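Local coordinates for protein periplasmic beta-glucosidase (Pseudomonas aeruginosa, PDB 6R5T) that probably hydrolyses terminal, non-reducing beta-D-glucosyl residues of beta-glucosides, releasing beta-D-glucose in the periplasm, at residues K260-H265 with R272-L277; T423-K428 with A467-L472; G83-F88 with F342-E347. The protein carries 1 engineered substitution. All blocks are in the same frame, centred on the assembly; numbering follows the deposited sequence.

How the contacts relate
Each of the three contacts sits in a different part of a family 3 glycosidase, and none touches another. Contact 1 belongs to the N-terminal TIM-barrel domain and contact 2 to the C-terminal alpha/beta domain; their centres lie 58 Å apart, on opposite sides of the chain's centre. Contact 3 joins a loop of the barrel to the chain that leads on into the C-terminal domain, with its centre 39 Å from that of contact 1 and 33 Å from that of contact 2. None lies at the glycan pocket, which draws on both domains, for example Asp79 and Trp398. The links are indirect: segment 83-88 follows Asp79 closely in sequence, and His265 hydrogen-bonds to the backbone O of pocket residue Leu223.

Contact 1: K260-H265 with R272-L277; sequences KELIKH and RDATRL
Leu262 and Ala274 meet through their beta carbons, Leu262 CB lying 4.0 Å from Ala274 CB, where the two backbones come nearest (5.7 Å between Leu262 CA and Ala274 CA). Two further apolar touches accompany this pair. Leu262 CG is anti to its carbonyl carbon (chi1 -63°) and CD1 continues the extended chain, which carries this methyl obliquely across the base of Leu277, 4.2 Å from Leu277 CB. Ile263 adds a looser touch, its CG1 4.4 Å from Ala274 CB. Behind the helix, Thr275 packs on Leu291, Leu296 and Leu299, all of helix 291-301.

The methyl that reaches Leu277 also grazes the helix backbone: Leu262 CD1 stands 3.6 Å from Ala274 O, a van der Waals approach to a carbonyl oxygen. In the TIM barrel, the chain leaving strand 251-253 makes a short helical turn here before entering helix 271-281, which leads to strand 286-287; the contact lays that turn against the first two turns of the helix.

Polar groups work away from the interface. His265 NE2 bonds to Leu223 O, while Glu261 OE2 forms a salt bridge with Arg585 of the second subunit. On the helix, Arg272 pairs with Glu304.

Contact 2: T423-K428 with A467-L472; sequences TLLYAK and ARDADL
Leu425 makes the contact with one methyl: its CD1 is the atom that meets both Asp469 and Ala470. The apolar part is the approach of Leu425 CD1 to Ala470 CB at 4.3 Å, and it is slight, since the two segments together bury only 95 Å². CG lies anti to the carbonyl carbon and chi2 is 177°, an extended conformation that pushes CD1 away from the strand and into the turn behind helix 456-468.

The same methyl also borders polar atoms. Leu425 CD1 lies 3.7 Å from Asp469 O and 3.9 Å from Asp469 OD2, both van der Waals approaches. The two side chains cross at about a right angle, and Asp469 CB is also near the methyl, at 4.0 Å from Leu425 CD1. The Asp469 carboxylate is held mainly by another partner, a salt bridge from OD2 to Arg380 on the adjacent strand; Leu425 rests on that arginine too.

Backbone bonding shapes the receiving side. Ala470 N donates to Ala467 O at 3.0 Å, an i to i+3 bond that rounds off the helix end before the chain enters strand 472-478.

Strands 423-427 and 472-478 run parallel with 380-384 between them, joined by a connection that includes helix 456-468: a beta-alpha-beta crossover at the edge of the alpha/beta sheet of the family 3 C-terminal domain.

Contact 3: G83-F88 with F342-E347; sequences GHRTIF and FDTNAE
Arg85 approaches a type I beta turn running from Asp343 to Ala346 and closed by Ala346 N bonding to Asp343 O, with 7.6 Å between Arg85 CA and Asn345 CA where the backbones are nearest. An Asx turn overlaps it: Asn345 N donates to Asp343 OD1 at 3.0 Å, meeting that oxygen from 66° out of the carboxylate plane.

Against this turn Arg85 lays the aliphatic end of its side chain. Its CD lies 3.5 Å from Thr344 O and 4.0 Å from Thr344 CG2, the methyl that stands anti to the threonine's backbone N. Asn345 ND2 also comes within 3.9 Å of Arg85 CD, with the amide and guanidinium planes turned 59° from each other. A bend at chi3 (-79°) swings the guanidinium round, and Thr344 O lies obliquely to it.

Segment 83-88 is a barrel-domain loop between strand 75-78 and helix 91-95, whereas 342-347 lies between helix 307-323 and helix 352-362, the approach to the C-terminal domain; the contact lays what is probably the linker between the domains against a loop of the TIM barrel.

A water bridges the polar groups. It accepts from Arg85 NH1 at 2.8 Å and donates to Thr344 O at 3.3 Å and to Ala346 O at 3.0 Å. The guanidinium's rotation is fixed further by a salt bridge from NE to Asp117 OD2, which also receives His84 NE2, and by a bond from NH1 to Arg349 O. Thr344 O, besides the water, accepts from Arg349 NH1, and the positive charge of Arg349, with Arg85 close by, may polarise this carbonyl.

Contact 1: K260-H265 with R272-L277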
ATOM      1  N   LYS A 260      24.897   6.236 -10.819  1.00 14.75           N
ATOM      2  CA  LYS A 260      25.340   7.043  -9.672  1.00 15.02           C
ATOM      3  C   LYS A 260      24.370   6.962  -8.499  1.00 14.20           C
ATOM      4  O   LYS A 260      24.804   7.003  -7.338  1.00 15.27           O
ATOM      5  CB  LYS A 260      25.511   8.469 -10.202  1.00 19.42           C
ATOM      6  CG  LYS A 260      26.070   9.419  -9.178  1.00 24.26           C
ATOM      7  CD  LYS A 260      26.363  10.800  -9.773  1.00 29.29           C
ATOM      8  CE  LYS A 260      26.889  11.723  -8.697  1.00 36.28           C
ATOM      9  NZ  LYS A 260      27.250  13.061  -9.232  1.00 41.94           N
ATOM     10  N   GLU A 261      23.061   6.817  -8.772  1.00 14.19           N
ATOM     11  CA  GLU A 261      22.039   6.710  -7.702  1.00 15.70           C
ATOM     12  C   GLU A 261      22.256   5.466  -6.831  1.00 14.31           C
ATOM     13  O   GLU A 261      21.689   5.390  -5.733  1.00 14.58           O
ATOM     14  CB  GLU A 261      20.607   6.711  -8.246  1.00 16.25           C
ATOM     15  CG  GLU A 261      20.179   8.064  -8.769  1.00 18.44           C
ATOM     16  CD  GLU A 261      18.764   8.092  -9.362  1.00 19.83           C
ATOM     17  OE1 GLU A 261      17.958   7.199  -9.039  1.00 22.21           O
ATOM     18  OE2 GLU A 261      18.500   9.007 -10.180  1.00 25.03           O
ATOM     19  N   LEU A 262      23.021   4.478  -7.272  1.00 14.19           N
ATOM     20  CA  LEU A 262      23.345   3.330  -6.351  1.00 14.11           C
ATOM     21  C   LEU A 262      23.988   3.789  -5.057  1.00 14.08           C
ATOM     22  O   LEU A 262      23.869   3.101  -4.043  1.00 15.70           O
ATOM     23  CB  LEU A 262      24.213   2.309  -7.068  1.00 14.75           C
ATOM     24  CG  LEU A 262      23.556   1.648  -8.260  1.00 14.95           C
ATOM     25  CD1 LEU A 262      24.533   0.741  -9.007  1.00 15.49           C
ATOM     26  CD2 LEU A 262      22.326   0.845  -7.865  1.00 15.46           C
ATOM     27  N   ILE A 263      24.623   4.966  -5.043  1.00 14.74           N
ATOM     28  CA  ILE A 263      25.199   5.491  -3.791  1.00 14.50           C
ATOM     29  C   ILE A 263      24.066   5.922  -2.843  1.00 14.35           C
ATOM     30  O   ILE A 263      24.081   5.605  -1.654  1.00 16.13           O
ATOM     31  CB  ILE A 263      26.154   6.645  -4.125  1.00 16.40           C
ATOM     32  CG1 ILE A 263      27.318   6.121  -4.968  1.00 18.25           C
ATOM     33  CG2 ILE A 263      26.600   7.291  -2.832  1.00 16.88           C
ATOM     34  CD1 ILE A 263      28.147   7.241  -5.591  1.00 19.93           C
ATOM     35  N   LYS A 264      23.097   6.671  -3.351  1.00 15.22           N
ATOM     36  CA  LYS A 264      21.945   7.102  -2.533  1.00 15.37           C
ATOM     37  C   LYS A 264      21.147   5.889  -2.050  1.00 13.42           C
ATOM     38  O   LYS A 264      20.637   5.928  -0.913  1.00 14.35           O
ATOM     39  CB  LYS A 264      21.122   8.140  -3.284  1.00 18.46           C
ATOM     40  CG  LYS A 264      21.884   9.473  -3.337  1.00 23.34           C
ATOM     41  CD  LYS A 264      21.054  10.559  -3.832  1.00 30.09           C
ATOM     42  CE  LYS A 264      21.705  11.929  -3.825  1.00 35.52           C
ATOM     43  NZ  LYS A 264      20.687  12.922  -4.285  1.00 37.45           N
ATOM     44  N   HIS A 265      20.998   4.869  -2.873  1.00 12.92           N
ATOM     45  CA  HIS A 265      20.329   3.626  -2.430  1.00 13.33           C
ATOM     46  C   HIS A 265      21.115   2.915  -1.326  1.00 15.65           C
ATOM     47  O   HIS A 265      20.546   2.014  -0.672  1.00 17.00           O
ATOM     48  CB  HIS A 265      20.159   2.668  -3.578  1.00 13.60           C
ATOM     49  CG  HIS A 265      19.034   2.976  -4.502  1.00 13.27           C
ATOM     50  ND1 HIS A 265      17.719   2.829  -4.116  1.00 13.87           N
ATOM     51  CD2 HIS A 265      19.009   3.286  -5.812  1.00 13.91           C
ATOM     52  CE1 HIS A 265      16.957   3.052  -5.197  1.00 13.85           C
ATOM     53  NE2 HIS A 265      17.708   3.344  -6.213  1.00 13.77           N
ATOM     54  N   ARG A 272      33.021   4.447  -8.199  1.00 17.33           N
ATOM     55  CA  ARG A 272      33.773   3.289  -8.709  1.00 18.46           C
ATOM     56  C   ARG A 272      33.003   2.001  -8.413  1.00 17.40           C
ATOM     57  O   ARG A 272      32.827   1.168  -9.284  1.00 17.27           O
ATOM     58  CB  ARG A 272      35.135   3.296  -8.020  1.00 22.10           C
ATOM     59  CG  ARG A 272      36.068   2.187  -8.433  1.00 27.67           C
ATOM     60  CD  ARG A 272      37.426   2.419  -7.765  1.00 27.23           C
ATOM     61  NE  ARG A 272      38.304   1.385  -8.257  1.00 29.84           N
ATOM     62  CZ  ARG A 272      39.588   1.555  -8.615  1.00 32.35           C
ATOM     63  NH1 ARG A 272      40.193   2.738  -8.507  1.00 30.04           N
ATOM     64  NH2 ARG A 272      40.253   0.502  -9.065  1.00 33.29           N
ATOM     65  N   ASP A 273      32.587   1.851  -7.160  1.00 17.92           N
ATOM     66  CA  ASP A 273      31.841   0.630  -6.737  1.00 19.32           C
ATOM     67  C   ASP A 273      30.470   0.637  -7.416  1.00 18.12           C
ATOM     68  O   ASP A 273      30.031  -0.421  -7.828  1.00 16.38           O
ATOM     69  CB  ASP A 273      31.748   0.564  -5.217  1.00 22.55           C
ATOM     70  CG  ASP A 273      33.092   0.297  -4.556  1.00 26.77           C
ATOM     71  OD1 ASP A 273      34.032  -0.166  -5.271  1.00 29.48           O
ATOM     72  OD2 ASP A 273      33.215   0.586  -3.342  1.00 25.96           O
ATOM     73  N   ALA A 274      29.834   1.791  -7.596  1.00 15.53           N
ATOM     74  CA  ALA A 274      28.535   1.815  -8.304  1.00 15.26           C
ATOM     75  C   ALA A 274      28.686   1.309  -9.739  1.00 15.94           C
ATOM     76  O   ALA A 274      27.869   0.480 -10.249  1.00 14.76           O
ATOM     77  CB  ALA A 274      27.955   3.193  -8.246  1.00 15.19           C
ATOM     78  N   THR A 275      29.758   1.753 -10.422  1.00 15.23           N
ATOM     79  CA  THR A 275      29.992   1.362 -11.817  1.00 14.64           C
ATOM     80  C   THR A 275      30.184  -0.164 -11.907  1.00 14.31           C
ATOM     81  O   THR A 275      29.623  -0.828 -12.806  1.00 15.41           O
ATOM     82  CB  THR A 275      31.239   2.103 -12.330  1.00 14.13           C
ATOM     83  OG1 THR A 275      31.001   3.509 -12.262  1.00 16.19           O
ATOM     84  CG2 THR A 275      31.550   1.687 -13.739  1.00 14.13           C
ATOM     85  N   ARG A 276      30.971  -0.722 -10.965  1.00 14.74           N
ATOM     86  CA  ARG A 276      31.235  -2.180 -10.940  1.00 16.87           C
ATOM     87  C   ARG A 276      29.899  -2.945 -10.802  1.00 15.79           C
ATOM     88  O   ARG A 276      29.633  -3.873 -11.573  1.00 15.57           O
ATOM     89  CB  ARG A 276      32.191  -2.535  -9.804  1.00 18.87           C
ATOM     90  CG  ARG A 276      32.450  -4.028  -9.792  1.00 22.71           C
ATOM     91  CD  ARG A 276      33.237  -4.602  -8.632  1.00 30.93           C
ATOM     92  NE  ARG A 276      33.050  -3.838  -7.411  1.00 41.00           N
ATOM     93  CZ  ARG A 276      32.116  -4.068  -6.494  1.00 45.06           C
ATOM     94  NH1 ARG A 276      31.243  -5.055  -6.633  1.00 48.50           N
ATOM     95  NH2 ARG A 276      32.061  -3.278  -5.437  1.00 50.84           N
ATOM     96  N   LEU A 277      29.069  -2.489  -9.872  1.00 15.43           N
ATOM     97  CA  LEU A 277      27.776  -3.183  -9.613  1.00 15.42           C
ATOM     98  C   LEU A 277      26.915  -3.149 -10.874  1.00 14.25           C
ATOM     99  O   LEU A 277      26.350  -4.175 -11.223  1.00 15.05           O
ATOM    100  CB  LEU A 277      27.058  -2.531  -8.444  1.00 16.28           C
ATOM    101  CG  LEU A 277      27.695  -2.734  -7.085  1.00 19.35           C
ATOM    102  CD1 LEU A 277      26.988  -1.913  -6.023  1.00 21.74           C
ATOM    103  CD2 LEU A 277      27.710  -4.202  -6.712  1.00 22.18           C
TER

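Contact 2: T423-K428 with A467-L472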
ATOM      1  N   THR A 423     -24.170  29.246 -30.159  1.00 22.41           N
ATOM      2  CA  THR A 423     -23.360  30.283 -29.488  1.00 23.35           C
ATOM      3  C   THR A 423     -22.599  29.657 -28.317  1.00 22.04           C
ATOM      4  O   THR A 423     -23.243  29.251 -27.347  1.00 22.28           O
ATOM      5  CB  THR A 423     -24.230  31.445 -29.003  1.00 29.35           C
ATOM      6  OG1 THR A 423     -24.942  31.947 -30.143  1.00 30.60           O
ATOM      7  CG2 THR A 423     -23.422  32.558 -28.379  1.00 29.93           C
ATOM      8  N   LEU A 424     -21.286  29.788 -28.315  1.00 22.53           N
ATOM      9  CA  LEU A 424     -20.496  29.359 -27.141  1.00 22.04           C
ATOM     10  C   LEU A 424     -20.186  30.548 -26.255  1.00 23.80           C
ATOM     11  O   LEU A 424     -19.844  31.651 -26.766  1.00 25.06           O
ATOM     12  CB  LEU A 424     -19.188  28.736 -27.629  1.00 21.89           C
ATOM     13  CG  LEU A 424     -19.306  27.555 -28.572  1.00 23.51           C
ATOM     14  CD1 LEU A 424     -17.914  27.037 -28.882  1.00 25.01           C
ATOM     15  CD2 LEU A 424     -20.186  26.468 -27.956  1.00 23.96           C
ATOM     16  N   LEU A 425     -20.278  30.356 -24.953  1.00 21.85           N
ATOM     17  CA  LEU A 425     -19.923  31.402 -23.975  1.00 21.34           C
ATOM     18  C   LEU A 425     -18.838  30.807 -23.093  1.00 26.93           C
ATOM     19  O   LEU A 425     -19.061  29.735 -22.563  1.00 32.23           O
ATOM     20  CB  LEU A 425     -21.139  31.753 -23.132  1.00 23.91           C
ATOM     21  CG  LEU A 425     -22.419  32.111 -23.877  1.00 26.87           C
ATOM     22  CD1 LEU A 425     -23.512  32.343 -22.858  1.00 30.68           C
ATOM     23  CD2 LEU A 425     -22.223  33.353 -24.736  1.00 29.30           C
ATOM     24  N   TYR A 426     -17.779  31.535 -22.866  1.00 23.24           N
ATOM     25  CA  TYR A 426     -16.600  31.023 -22.147  1.00 20.48           C
ATOM     26  C   TYR A 426     -16.419  31.737 -20.822  1.00 19.48           C
ATOM     27  O   TYR A 426     -16.529  32.956 -20.747  1.00 20.21           O
ATOM     28  CB  TYR A 426     -15.346  31.162 -23.012  1.00 19.54           C
ATOM     29  CG  TYR A 426     -14.094  30.873 -22.236  1.00 20.64           C
ATOM     30  CD1 TYR A 426     -13.807  29.574 -21.859  1.00 20.47           C
ATOM     31  CD2 TYR A 426     -13.236  31.872 -21.811  1.00 19.22           C
ATOM     32  CE1 TYR A 426     -12.657  29.264 -21.157  1.00 19.51           C
ATOM     33  CE2 TYR A 426     -12.085  31.584 -21.103  1.00 18.55           C
ATOM     34  CZ  TYR A 426     -11.785  30.274 -20.772  1.00 19.64           C
ATOM     35  OH  TYR A 426     -10.698  30.006 -20.006  1.00 21.15           O
ATOM     36  N   ALA A 427     -15.997  31.005 -19.800  1.00 17.14           N
ATOM     37  CA  ALA A 427     -15.471  31.554 -18.555  1.00 15.95           C
ATOM     38  C   ALA A 427     -14.495  30.558 -17.971  1.00 18.61           C
ATOM     39  O   ALA A 427     -14.826  29.361 -17.903  1.00 18.28           O
ATOM     40  CB  ALA A 427     -16.568  31.839 -17.567  1.00 17.41           C
ATOM     41  N   LYS A 428     -13.347  31.043 -17.552  1.00 17.73           N
ATOM     42  CA  LYS A 428     -12.361  30.132 -16.948  1.00 17.87           C
ATOM     43  C   LYS A 428     -12.927  29.493 -15.685  1.00 17.11           C
ATOM     44  O   LYS A 428     -12.652  28.262 -15.453  1.00 15.58           O
ATOM     45  CB  LYS A 428     -11.074  30.868 -16.637  1.00 18.52           C
ATOM     46  CG  LYS A 428      -9.945  29.918 -16.330  1.00 20.28           C
ATOM     47  CD  LYS A 428      -8.666  30.590 -16.175  1.00 24.20           C
ATOM     48  CE  LYS A 428      -7.608  29.598 -15.772  1.00 23.34           C
ATOM     49  NZ  LYS A 428      -6.276  30.135 -16.076  1.00 28.09           N
ATOM     50  N   ALA A 467     -23.058  30.901 -17.006  1.00 18.43           N
ATOM     51  CA  ALA A 467     -23.957  29.721 -16.941  1.00 20.00           C
ATOM     52  C   ALA A 467     -25.426  30.181 -16.995  1.00 21.36           C
ATOM     53  O   ALA A 467     -26.248  29.605 -17.744  1.00 19.37           O
ATOM     54  CB  ALA A 467     -23.663  28.932 -15.707  1.00 20.06           C
ATOM     55  N   ARG A 468     -25.718  31.263 -16.303  1.00 21.40           N
ATOM     56  CA  ARG A 468     -27.110  31.795 -16.220  1.00 23.03           C
ATOM     57  C   ARG A 468     -27.561  32.266 -17.604  1.00 24.77           C
ATOM     58  O   ARG A 468     -28.761  32.249 -17.890  1.00 25.55           O
ATOM     59  CB  ARG A 468     -27.139  32.932 -15.214  1.00 22.18           C
ATOM     60  CG  ARG A 468     -27.094  32.528 -13.756  1.00 23.90           C
ATOM     61  CD  ARG A 468     -26.933  33.782 -12.936  1.00 26.62           C
ATOM     62  NE  ARG A 468     -26.413  33.491 -11.622  1.00 28.01           N
ATOM     63  CZ  ARG A 468     -25.575  34.237 -10.965  1.00 24.01           C
ATOM     64  NH1 ARG A 468     -25.118  35.358 -11.505  1.00 26.51           N
ATOM     65  NH2 ARG A 468     -25.218  33.880  -9.743  1.00 31.20           N
ATOM     66  N   ASP A 469     -26.647  32.623 -18.483  1.00 21.69           N
ATOM     67  CA  ASP A 469     -26.982  33.123 -19.826  1.00 25.32           C
ATOM     68  C   ASP A 469     -27.036  31.982 -20.834  1.00 24.93           C
ATOM     69  O   ASP A 469     -27.168  32.266 -22.028  1.00 27.43           O
ATOM     70  CB  ASP A 469     -25.957  34.180 -20.237  1.00 29.58           C
ATOM     71  CG  ASP A 469     -26.502  35.132 -21.287  1.00 36.17           C
ATOM     72  OD1 ASP A 469     -27.690  35.533 -21.144  1.00 41.72           O
ATOM     73  OD2 ASP A 469     -25.741  35.444 -22.237  1.00 43.25           O
ATOM     74  N   ALA A 470     -26.886  30.732 -20.401  1.00 21.29           N
ATOM     75  CA  ALA A 470     -26.756  29.602 -21.340  1.00 22.25           C
ATOM     76  C   ALA A 470     -27.913  28.616 -21.161  1.00 20.11           C
ATOM     77  O   ALA A 470     -28.566  28.692 -20.139  1.00 23.19           O
ATOM     78  CB  ALA A 470     -25.426  28.916 -21.143  1.00 23.17           C
ATOM     79  N   ASP A 471     -28.064  27.703 -22.106  1.00 21.74           N
ATOM     80  CA  ASP A 471     -29.027  26.591 -22.033  1.00 23.71           C
ATOM     81  C   ASP A 471     -28.399  25.433 -21.243  1.00 24.48           C
ATOM     82  O   ASP A 471     -29.138  24.637 -20.674  1.00 21.96           O
ATOM     83  CB  ASP A 471     -29.414  26.127 -23.423  1.00 23.60           C
ATOM     84  CG  ASP A 471     -30.115  27.215 -24.220  1.00 29.07           C
ATOM     85  OD1 ASP A 471     -30.919  27.930 -23.623  1.00 36.55           O
ATOM     86  OD2 ASP A 471     -29.783  27.385 -25.388  1.00 33.38           O
ATOM     87  N   LEU A 472     -27.078  25.296 -21.284  1.00 21.19           N
ATOM     88  CA  LEU A 472     -26.442  24.168 -20.581  1.00 20.36           C
ATOM     89  C   LEU A 472     -24.968  24.499 -20.413  1.00 19.89           C
ATOM     90  O   LEU A 472     -24.478  25.457 -21.057  1.00 17.93           O
ATOM     91  CB  LEU A 472     -26.627  22.864 -21.349  1.00 24.36           C
ATOM     92  CG  LEU A 472     -25.953  22.755 -22.702  1.00 29.05           C
ATOM     93  CD1 LEU A 472     -24.604  22.035 -22.590  1.00 28.62           C
ATOM     94  CD2 LEU A 472     -26.889  22.007 -23.645  1.00 36.13           C
TER

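Contact 3: G83-F88 with F342-E347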
ATOM      1  N   GLY A  83       3.195   9.582 -29.155  1.00 13.62           N
ATOM      2  CA  GLY A  83       3.253  10.554 -30.259  1.00 14.23           C
ATOM      3  C   GLY A  83       4.574  11.225 -30.288  1.00 13.96           C
ATOM      4  O   GLY A  83       5.195  11.414 -29.232  1.00 14.99           O
ATOM      5  N   HIS A  84       5.007  11.629 -31.486  1.00 14.31           N
ATOM      6  CA  HIS A  84       6.223  12.426 -31.667  1.00 13.99           C
ATOM      7  C   HIS A  84       5.901  13.897 -31.851  1.00 13.01           C
ATOM      8  O   HIS A  84       6.129  14.666 -30.957  1.00 13.56           O
ATOM      9  CB  HIS A  84       7.068  11.807 -32.793  1.00 14.61           C
ATOM     10  CG  HIS A  84       8.300  12.589 -33.006  1.00 15.24           C
ATOM     11  ND1 HIS A  84       9.173  12.804 -31.991  1.00 14.86           N
ATOM     12  CD2 HIS A  84       8.774  13.255 -34.087  1.00 15.41           C
ATOM     13  CE1 HIS A  84      10.179  13.551 -32.422  1.00 17.54           C
ATOM     14  NE2 HIS A  84       9.964  13.852 -33.704  1.00 16.39           N
ATOM     15  N   ARG A  85       5.301  14.257 -32.981  1.00 14.47           N
ATOM     16  CA  ARG A  85       4.807  15.635 -33.231  1.00 14.35           C
ATOM     17  C   ARG A  85       3.283  15.647 -33.222  1.00 12.37           C
ATOM     18  O   ARG A  85       2.740  16.570 -32.609  1.00 15.31           O
ATOM     19  CB  ARG A  85       5.361  16.182 -34.558  1.00 15.45           C
ATOM     20  CG  ARG A  85       6.802  16.637 -34.478  1.00 16.32           C
ATOM     21  CD  ARG A  85       7.416  17.104 -35.816  1.00 16.06           C
ATOM     22  NE  ARG A  85       7.788  15.961 -36.628  1.00 17.11           N
ATOM     23  CZ  ARG A  85       7.068  15.391 -37.572  1.00 17.31           C
ATOM     24  NH1 ARG A  85       5.893  15.889 -37.928  1.00 18.96           N
ATOM     25  NH2 ARG A  85       7.480  14.273 -38.149  1.00 17.37           N
ATOM     26  N   THR A  86       2.647  14.653 -33.828  1.00 13.32           N
ATOM     27  CA  THR A  86       1.192  14.469 -33.695  1.00 14.43           C
ATOM     28  C   THR A  86       0.991  13.660 -32.406  1.00 13.69           C
ATOM     29  O   THR A  86       1.388  12.495 -32.359  1.00 14.92           O
ATOM     30  CB  THR A  86       0.549  13.763 -34.871  1.00 17.41           C
ATOM     31  OG1 THR A  86       0.904  14.422 -36.083  1.00 16.79           O
ATOM     32  CG2 THR A  86      -0.932  13.731 -34.712  1.00 18.58           C
ATOM     33  N   ILE A  87       0.439  14.306 -31.393  1.00 13.28           N
ATOM     34  CA  ILE A  87       0.297  13.637 -30.075  1.00 14.17           C
ATOM     35  C   ILE A  87      -1.055  12.940 -30.001  1.00 12.77           C
ATOM     36  O   ILE A  87      -2.107  13.539 -30.183  1.00 13.19           O
ATOM     37  CB  ILE A  87       0.542  14.642 -28.956  1.00 13.75           C
ATOM     38  CG1 ILE A  87       1.874  15.385 -29.146  1.00 13.75           C
ATOM     39  CG2 ILE A  87       0.462  13.922 -27.624  1.00 13.53           C
ATOM     40  CD1 ILE A  87       3.071  14.480 -29.474  1.00 13.90           C
ATOM     41  N   PHE A  88      -1.007  11.657 -29.699  1.00 12.94           N
ATOM     42  CA  PHE A  88      -2.164  10.820 -29.440  1.00 12.66           C
ATOM     43  C   PHE A  88      -2.532  10.972 -27.976  1.00 12.04           C
ATOM     44  O   PHE A  88      -1.829  11.561 -27.176  1.00 12.95           O
ATOM     45  CB  PHE A  88      -1.838   9.378 -29.830  1.00 13.21           C
ATOM     46  CG  PHE A  88      -1.600   9.212 -31.311  1.00 14.44           C
ATOM     47  CD1 PHE A  88      -2.650   8.996 -32.187  1.00 15.63           C
ATOM     48  CD2 PHE A  88      -0.326   9.316 -31.831  1.00 13.96           C
ATOM     49  CE1 PHE A  88      -2.435   8.924 -33.558  1.00 16.38           C
ATOM     50  CE2 PHE A  88      -0.099   9.241 -33.200  1.00 15.52           C
ATOM     51  CZ  PHE A  88      -1.160   9.041 -34.062  1.00 17.07           C
ATOM     52  N   PHE A 342      13.622  22.168 -44.569  1.00 41.31           N
ATOM     53  CA  PHE A 342      12.147  22.150 -44.428  1.00 36.25           C
ATOM     54  C   PHE A 342      11.790  22.553 -43.007  1.00 34.15           C
ATOM     55  O   PHE A 342      12.674  22.615 -42.124  1.00 31.62           O
ATOM     56  CB  PHE A 342      11.571  20.786 -44.810  1.00 38.13           C
ATOM     57  CG  PHE A 342      12.075  19.639 -43.963  1.00 37.32           C
ATOM     58  CD1 PHE A 342      13.300  19.032 -44.227  1.00 37.79           C
ATOM     59  CD2 PHE A 342      11.348  19.199 -42.864  1.00 34.94           C
ATOM     60  CE1 PHE A 342      13.765  17.987 -43.437  1.00 35.13           C
ATOM     61  CE2 PHE A 342      11.817  18.159 -42.068  1.00 33.71           C
ATOM     62  CZ  PHE A 342      13.023  17.550 -42.351  1.00 34.66           C
ATOM     63  N   ASP A 343      10.501  22.835 -42.812  1.00 31.63           N
ATOM     64  CA  ASP A 343       9.980  23.202 -41.474  1.00 32.81           C
ATOM     65  C   ASP A 343       9.618  21.891 -40.760  1.00 22.44           C
ATOM     66  O   ASP A 343       8.741  21.151 -41.251  1.00 25.35           O
ATOM     67  CB  ASP A 343       8.792  24.155 -41.593  1.00 34.63           C
ATOM     68  CG  ASP A 343       8.149  24.517 -40.263  1.00 34.62           C
ATOM     69  OD1 ASP A 343       8.754  24.212 -39.189  1.00 31.62           O
ATOM     70  OD2 ASP A 343       7.036  25.081 -40.310  1.00 37.38           O
ATOM     71  N   THR A 344      10.375  21.542 -39.734  1.00 24.01           N
ATOM     72  CA  THR A 344      10.142  20.299 -38.954  1.00 23.13           C
ATOM     73  C   THR A 344       8.676  20.282 -38.482  1.00 20.09           C
ATOM     74  O   THR A 344       8.063  19.205 -38.493  1.00 22.31           O
ATOM     75  CB  THR A 344      11.145  20.166 -37.815  1.00 24.93           C
ATOM     76  OG1 THR A 344      12.404  19.833 -38.413  1.00 24.29           O
ATOM     77  CG2 THR A 344      10.756  19.054 -36.858  1.00 24.44           C
ATOM     78  N   ASN A 345       8.121  21.431 -38.177  1.00 23.01           N
ATOM     79  CA  ASN A 345       6.776  21.514 -37.555  1.00 22.93           C
ATOM     80  C   ASN A 345       5.713  21.874 -38.589  1.00 24.46           C
ATOM     81  O   ASN A 345       4.594  22.272 -38.191  1.00 21.52           O
ATOM     82  CB  ASN A 345       6.807  22.500 -36.406  1.00 24.76           C
ATOM     83  CG  ASN A 345       7.684  22.022 -35.282  1.00 27.24           C
ATOM     84  OD1 ASN A 345       8.628  22.724 -34.893  1.00 34.52           O
ATOM     85  ND2 ASN A 345       7.406  20.821 -34.786  1.00 21.90           N
ATOM     86  N   ALA A 346       5.996  21.705 -39.880  1.00 22.31           N
ATOM     87  CA  ALA A 346       4.970  21.979 -40.906  1.00 26.08           C
ATOM     88  C   ALA A 346       3.692  21.175 -40.639  1.00 25.07           C
ATOM     89  O   ALA A 346       3.746  19.956 -40.359  1.00 23.01           O
ATOM     90  CB  ALA A 346       5.477  21.673 -42.295  1.00 26.42           C
ATOM     91  N   GLU A 347       2.552  21.794 -40.912  1.00 25.72           N
ATOM     92  CA  GLU A 347       1.234  21.117 -40.858  1.00 25.58           C
ATOM     93  C   GLU A 347       1.201  19.881 -41.718  1.00 25.70           C
ATOM     94  O   GLU A 347       0.569  18.899 -41.327  1.00 24.36           O
ATOM     95  CB  GLU A 347       0.122  22.001 -41.415  1.00 31.01           C
ATOM     96  CG  GLU A 347      -0.550  22.781 -40.375  1.00 28.82           C
ATOM     97  CD  GLU A 347      -1.293  21.982 -39.291  1.00 23.93           C
ATOM     98  OE1 GLU A 347      -2.146  21.065 -39.575  1.00 28.88           O
ATOM     99  OE2 GLU A 347      -1.090  22.408 -38.227  1.00 26.19           O
TER
HETATM  100  O   HOH W   1       4.914  18.525 -38.003  1.00 18.93           O